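Local coordinates for protein leucyl-trna synthetase (Plasmodium knowlesi, PDB 5FOF) that forms the editing domain of the enzyme that charges tRNA(Leu) with leucine using ATP, and probably hydrolyses wrongly charged tRNA as its relatives do, at residues A223-D227 with I273-K277; T263-F267 with L288-Q292. All coordinates share one frame; numbering follows the deposited sequence.

Contact 1: A223-D227 with I273-K277; sequences ACLQD and ISSYK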
loop_
_atom_site.group_PDB
_atom_site.type_symbol
_atom_site.label_atom_id
_atom_site.label_comp_id
_atom_site.label_asym_id
_atom_site.label_seq_id
_atom_site.Cartn_x
_atom_site.Cartn_y
_atom_site.Cartn_z
ATOM N N ALA A 223 8.531 -14.633 2.448
ATOM C CA ALA A 223 8.879 -15.517 1.346
ATOM C C ALA A 223 9.270 -14.724 0.118
ATOM O O ALA A 223 10.136 -15.138 -0.633
ATOM C CB ALA A 223 7.701 -16.428 1.014
ATOM N N CYS A 224 8.605 -13.597 -0.098
ATOM C CA CYS A 224 8.925 -12.740 -1.227
ATOM C C CYS A 224 10.299 -12.099 -1.040
ATOM O O CYS A 224 11.075 -12.022 -1.991
ATOM C CB CYS A 224 7.860 -11.674 -1.406
ATOM S SG CYS A 224 8.042 -10.751 -2.932
ATOM N N LEU A 225 10.581 -11.646 0.181
ATOM C CA LEU A 225 11.899 -11.118 0.541
ATOM C C LEU A 225 13.041 -12.127 0.374
ATOM O O LEU A 225 14.104 -11.771 -0.129
ATOM C CB LEU A 225 11.909 -10.575 1.979
ATOM C CG LEU A 225 11.753 -9.062 2.151
ATOM C CD1 LEU A 225 11.774 -8.715 3.631
ATOM C CD2 LEU A 225 12.856 -8.298 1.414
ATOM N N GLN A 226 12.818 -13.371 0.804
ATOM C CA GLN A 226 13.817 -14.455 0.669
ATOM C C GLN A 226 14.200 -14.700 -0.777
ATOM O O GLN A 226 15.379 -14.737 -1.119
ATOM C CB GLN A 226 13.299 -15.758 1.285
ATOM C CG GLN A 226 13.328 -15.778 2.810
ATOM C CD GLN A 226 14.734 -15.795 3.399
ATOM O OE1 GLN A 226 15.720 -16.070 2.710
ATOM N NE2 GLN A 226 14.826 -15.506 4.684
ATOM N N ASP A 227 13.194 -14.856 -1.626
ATOM C CA ASP A 227 13.419 -14.986 -3.060
ATOM C C ASP A 227 14.250 -13.839 -3.608
ATOM O O ASP A 227 15.185 -14.076 -4.354
ATOM C CB ASP A 227 12.093 -15.082 -3.839
ATOM C CG ASP A 227 11.475 -16.463 -3.778
ATOM O OD1 ASP A 227 11.657 -17.169 -2.764
ATOM O OD2 ASP A 227 10.787 -16.830 -4.752
ATOM N N ILE A 273 8.229 -23.827 2.751
ATOM C CA ILE A 273 7.969 -22.989 1.589
ATOM C C ILE A 273 9.326 -22.732 0.926
ATOM O O ILE A 273 10.317 -22.487 1.618
ATOM C CB ILE A 273 7.284 -21.647 1.976
ATOM C CG1 ILE A 273 5.973 -21.859 2.771
ATOM C CG2 ILE A 273 7.011 -20.802 0.738
ATOM C CD1 ILE A 273 4.790 -22.346 1.951
ATOM N N SER A 274 9.362 -22.841 -0.401
ATOM C CA SER A 274 10.578 -22.660 -1.206
ATOM C C SER A 274 10.537 -21.419 -2.102
ATOM O O SER A 274 11.552 -21.072 -2.728
ATOM C CB SER A 274 10.783 -23.881 -2.117
ATOM O OG SER A 274 10.868 -25.082 -1.370
ATOM N N SER A 275 9.369 -20.778 -2.184
ATOM C CA SER A 275 9.108 -19.702 -3.143
ATOM C C SER A 275 7.842 -18.955 -2.722
ATOM O O SER A 275 6.949 -19.552 -2.130
ATOM C CB SER A 275 8.934 -20.297 -4.547
ATOM O OG SER A 275 8.715 -19.310 -5.532
ATOM N N TYR A 276 7.750 -17.662 -3.027
ATOM C CA TYR A 276 6.517 -16.918 -2.725
ATOM C C TYR A 276 5.394 -17.227 -3.743
ATOM O O TYR A 276 4.270 -16.739 -3.578
ATOM C CB TYR A 276 6.779 -15.404 -2.555
ATOM C CG TYR A 276 6.856 -14.598 -3.828
ATOM C CD1 TYR A 276 5.715 -14.016 -4.363
ATOM C CD2 TYR A 276 8.072 -14.394 -4.487
ATOM C CE1 TYR A 276 5.765 -13.282 -5.533
ATOM C CE2 TYR A 276 8.136 -13.648 -5.659
ATOM C CZ TYR A 276 6.970 -13.100 -6.183
ATOM O OH TYR A 276 6.982 -12.348 -7.342
ATOM N N LYS A 277 5.716 -18.021 -4.777
ATOM C CA LYS A 277 4.731 -18.605 -5.708
ATOM C C LYS A 277 4.258 -20.008 -5.320
ATOM O O LYS A 277 3.237 -20.447 -5.824
ATOM C CB LYS A 277 5.290 -18.641 -7.130
ATOM C CG LYS A 277 5.391 -17.276 -7.789
ATOM C CD LYS A 277 6.528 -17.230 -8.793
ATOM C CE LYS A 277 6.592 -15.878 -9.475
ATOM N NZ LYS A 277 7.843 -15.710 -10.264
#

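Contact 2: T263-F267 with L288-Q292; sequences TGKYF and LYKKQ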
loop_
_atom_site.group_PDB
_atom_site.type_symbol
_atom_site.label_atom_id
_atom_site.label_comp_id
_atom_site.label_asym_id
_atom_site.label_seq_id
_atom_site.Cartn_x
_atom_site.Cartn_y
_atom_site.Cartn_z
ATOM N N THR A 263 6.426 -14.668 13.446
ATOM C CA THR A 263 5.564 -15.777 13.038
ATOM C C THR A 263 5.605 -16.002 11.532
ATOM O O THR A 263 5.525 -17.141 11.069
ATOM C CB THR A 263 4.128 -15.554 13.509
ATOM O OG1 THR A 263 3.666 -14.290 13.044
ATOM C CG2 THR A 263 4.083 -15.545 15.018
ATOM N N GLY A 264 5.754 -14.923 10.772
ATOM C CA GLY A 264 5.982 -15.017 9.331
ATOM C C GLY A 264 7.121 -15.952 8.985
ATOM O O GLY A 264 6.994 -16.771 8.085
ATOM N N LYS A 265 8.232 -15.822 9.714
ATOM C CA LYS A 265 9.409 -16.689 9.557
ATOM C C LYS A 265 9.093 -18.130 9.964
ATOM O O LYS A 265 9.370 -19.074 9.217
ATOM C CB LYS A 265 10.575 -16.175 10.418
ATOM C CG LYS A 265 11.939 -16.807 10.125
ATOM C CD LYS A 265 12.767 -17.049 11.380
ATOM C CE LYS A 265 14.257 -17.105 11.057
ATOM N NZ LYS A 265 15.070 -17.501 12.243
ATOM N N TYR A 266 8.517 -18.277 11.155
ATOM C CA TYR A 266 8.294 -19.591 11.771
ATOM C C TYR A 266 7.388 -20.510 10.932
ATOM O O TYR A 266 7.645 -21.708 10.844
ATOM C CB TYR A 266 7.729 -19.402 13.186
ATOM C CG TYR A 266 7.535 -20.670 13.996
ATOM C CD1 TYR A 266 6.371 -21.450 13.848
ATOM C CD2 TYR A 266 8.484 -21.073 14.940
ATOM C CE1 TYR A 266 6.172 -22.600 14.599
ATOM C CE2 TYR A 266 8.289 -22.221 15.696
ATOM C CZ TYR A 266 7.132 -22.976 15.521
ATOM O OH TYR A 266 6.928 -24.109 16.264
ATOM N N PHE A 267 6.344 -19.947 10.324
ATOM C CA PHE A 267 5.425 -20.715 9.475
ATOM C C PHE A 267 5.966 -20.981 8.054
ATOM O O PHE A 267 5.679 -22.025 7.471
ATOM C CB PHE A 267 4.038 -20.052 9.443
ATOM C CG PHE A 267 3.232 -20.292 10.687
ATOM C CD1 PHE A 267 3.511 -19.610 11.850
ATOM C CD2 PHE A 267 2.196 -21.222 10.696
ATOM C CE1 PHE A 267 2.774 -19.836 12.998
ATOM C CE2 PHE A 267 1.449 -21.451 11.847
ATOM C CZ PHE A 267 1.746 -20.761 13.002
ATOM N N LEU A 288 -2.229 -18.625 9.093
ATOM C CA LEU A 288 -1.524 -17.613 9.875
ATOM C C LEU A 288 -2.414 -16.425 10.241
ATOM O O LEU A 288 -2.418 -15.997 11.401
ATOM C CB LEU A 288 -0.286 -17.129 9.120
ATOM C CG LEU A 288 0.553 -16.050 9.798
ATOM C CD1 LEU A 288 1.054 -16.496 11.160
ATOM C CD2 LEU A 288 1.708 -15.704 8.891
ATOM N N TYR A 289 -3.151 -15.894 9.261
ATOM C CA TYR A 289 -4.030 -14.737 9.486
ATOM C C TYR A 289 -4.974 -14.981 10.650
ATOM O O TYR A 289 -5.128 -14.098 11.500
ATOM C CB TYR A 289 -4.839 -14.325 8.225
ATOM C CG TYR A 289 -5.851 -13.215 8.524
ATOM C CD1 TYR A 289 -5.479 -11.864 8.492
ATOM C CD2 TYR A 289 -7.167 -13.517 8.885
ATOM C CE1 TYR A 289 -6.389 -10.855 8.794
ATOM C CE2 TYR A 289 -8.085 -12.518 9.190
ATOM C CZ TYR A 289 -7.695 -11.188 9.149
ATOM O OH TYR A 289 -8.611 -10.193 9.461
ATOM N N LYS A 290 -5.591 -16.167 10.681
ATOM C CA LYS A 290 -6.548 -16.526 11.740
ATOM C C LYS A 290 -5.871 -16.749 13.098
ATOM O O LYS A 290 -6.323 -16.224 14.120
ATOM C CB LYS A 290 -7.377 -17.758 11.346
ATOM C CG LYS A 290 -8.397 -17.497 10.246
ATOM C CD LYS A 290 -9.013 -18.796 9.721
ATOM C CE LYS A 290 -9.895 -18.564 8.494
ATOM N NZ LYS A 290 -10.025 -19.773 7.626
ATOM N N LYS A 291 -4.787 -17.519 13.099
ATOM C CA LYS A 291 -4.058 -17.833 14.333
ATOM C C LYS A 291 -3.588 -16.534 15.016
ATOM O O LYS A 291 -3.741 -16.361 16.234
ATOM C CB LYS A 291 -2.882 -18.777 14.026
ATOM C CG LYS A 291 -2.465 -19.742 15.143
ATOM C CD LYS A 291 -1.848 -21.029 14.557
ATOM C CE LYS A 291 -0.859 -21.702 15.503
ATOM N NZ LYS A 291 -1.450 -21.986 16.838
ATOM N N GLN A 292 -3.059 -15.605 14.224
ATOM C CA GLN A 292 -2.729 -14.273 14.732
ATOM C C GLN A 292 -3.956 -13.572 15.296
ATOM O O GLN A 292 -3.915 -13.100 16.433
ATOM C CB GLN A 292 -2.088 -13.409 13.656
ATOM C CG GLN A 292 -0.673 -13.829 13.314
ATOM C CD GLN A 292 -0.029 -12.938 12.287
ATOM O OE1 GLN A 292 -0.641 -12.008 11.771
ATOM N NE2 GLN A 292 1.222 -13.224 11.977
#

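Contact 1: A223-D227 with I273-K277
Y276 lays its aromatic ring beneath the sulfur of C224; CB and the near part of the ring lie against the helix turn A223-D227, and the ring carries the hydroxyl past it. At the root, Y276 CB abuts the backbone, 3.6 Å from C224 N, and lies 3.8 Å from A223 CB. A chi1 of 82° sets CG between the backbone N and the carbonyl carbon and swings the ring along the helix surface. Y276 CG then meets C224 CB at 3.9 Å, on the ring face that the cysteine occupies. On the flank turned to D227, Y276 CD2 comes within 3.7 Å of D227 OD2; the carboxylate and ring planes stand 65° apart, so this approach is oblique rather than stacked. Further out, C224 SG sits 3.9 Å from the ring centroid, 8° off the normal, a sulfur-aromatic contact over the centre of the face. The phenol tip leaves the helix behind: its OH is hydrogen-bonded to T200 OG1, in the loop after strand 194-198. The arrangement fastens the loop between helices 263-270 and 281-295 to helix 219-230 of the editing domain, and C224 also touches M199 of a loop and F96 of strand 94-97. Beside the tyrosine, S275 OG donates a weak 3.3 Å hydrogen bond to D227 OD2 and accepts a weak one from K277 N. K277 NZ stays 6.3 Å from D227 OD2, too far to pair directly, though its charge may still favour the ionised carboxylate. At the other end of the loop segment, I273 CG2 reaches A223 CB at 4.4 Å, while L281 and Y268 touch both residues from the adjoining helices.

Contact 2: T263-F267 with L288-Q292
L288 pushes CD1 over one face of the F267 ring, toward its rim, and comes 4.0 Å from F267 CD1. The same methyl lies 4.0 Å from T263 CB, so one leucine branch touches both T263 and F267, a turn apart on helix 263-270. Its other branch, CD2, approaches G264 CA at 4.4 Å. A second apolar touch comes at the ring edge: K291 CE lies near the ring plane, 3.7 Å from F267 CZ. The lysine chain bends at its last torsion (chi4 55°) beyond this methylene, and NZ forms a salt bridge with E295. The polar link is a hydrogen bond from Q292 NE2 to T263 OG1, 2.9 Å long but bent to 132° at the hydrogen, with the hydroxyl tilted from the amide plane. The amide is gripped at both ends: NE2 also bonds to D217 O, and OE1 accepts from K85 NZ, which should fix its rotation. The axes of the two helical segments pass 11.6 Å apart, at 132° between their N-to-C directions, with L256 and I259 of the preceding loop packing against F267 and A219 of helix 219-230 touching L288.

Contacts 1 and 2 interleave along the chain, whose order is 223-227, 263-267, 273-277, 288-292. Their centres are 15 Å apart and their nearest atoms about 5 Å, without touching; both centres lie about 20 Å from the centre of the chain, on one side of it. Helix 219-230 is common ground: contact 1 holds its middle, and A219 at its start meets contact 2. K85, bound by Q292 of contact 2, belongs to a sequence resembling the threonine-rich editing motif of leucyl-tRNA synthetases, while contact 1 packs against the helix that probably begins with the family's conserved editing aspartate region.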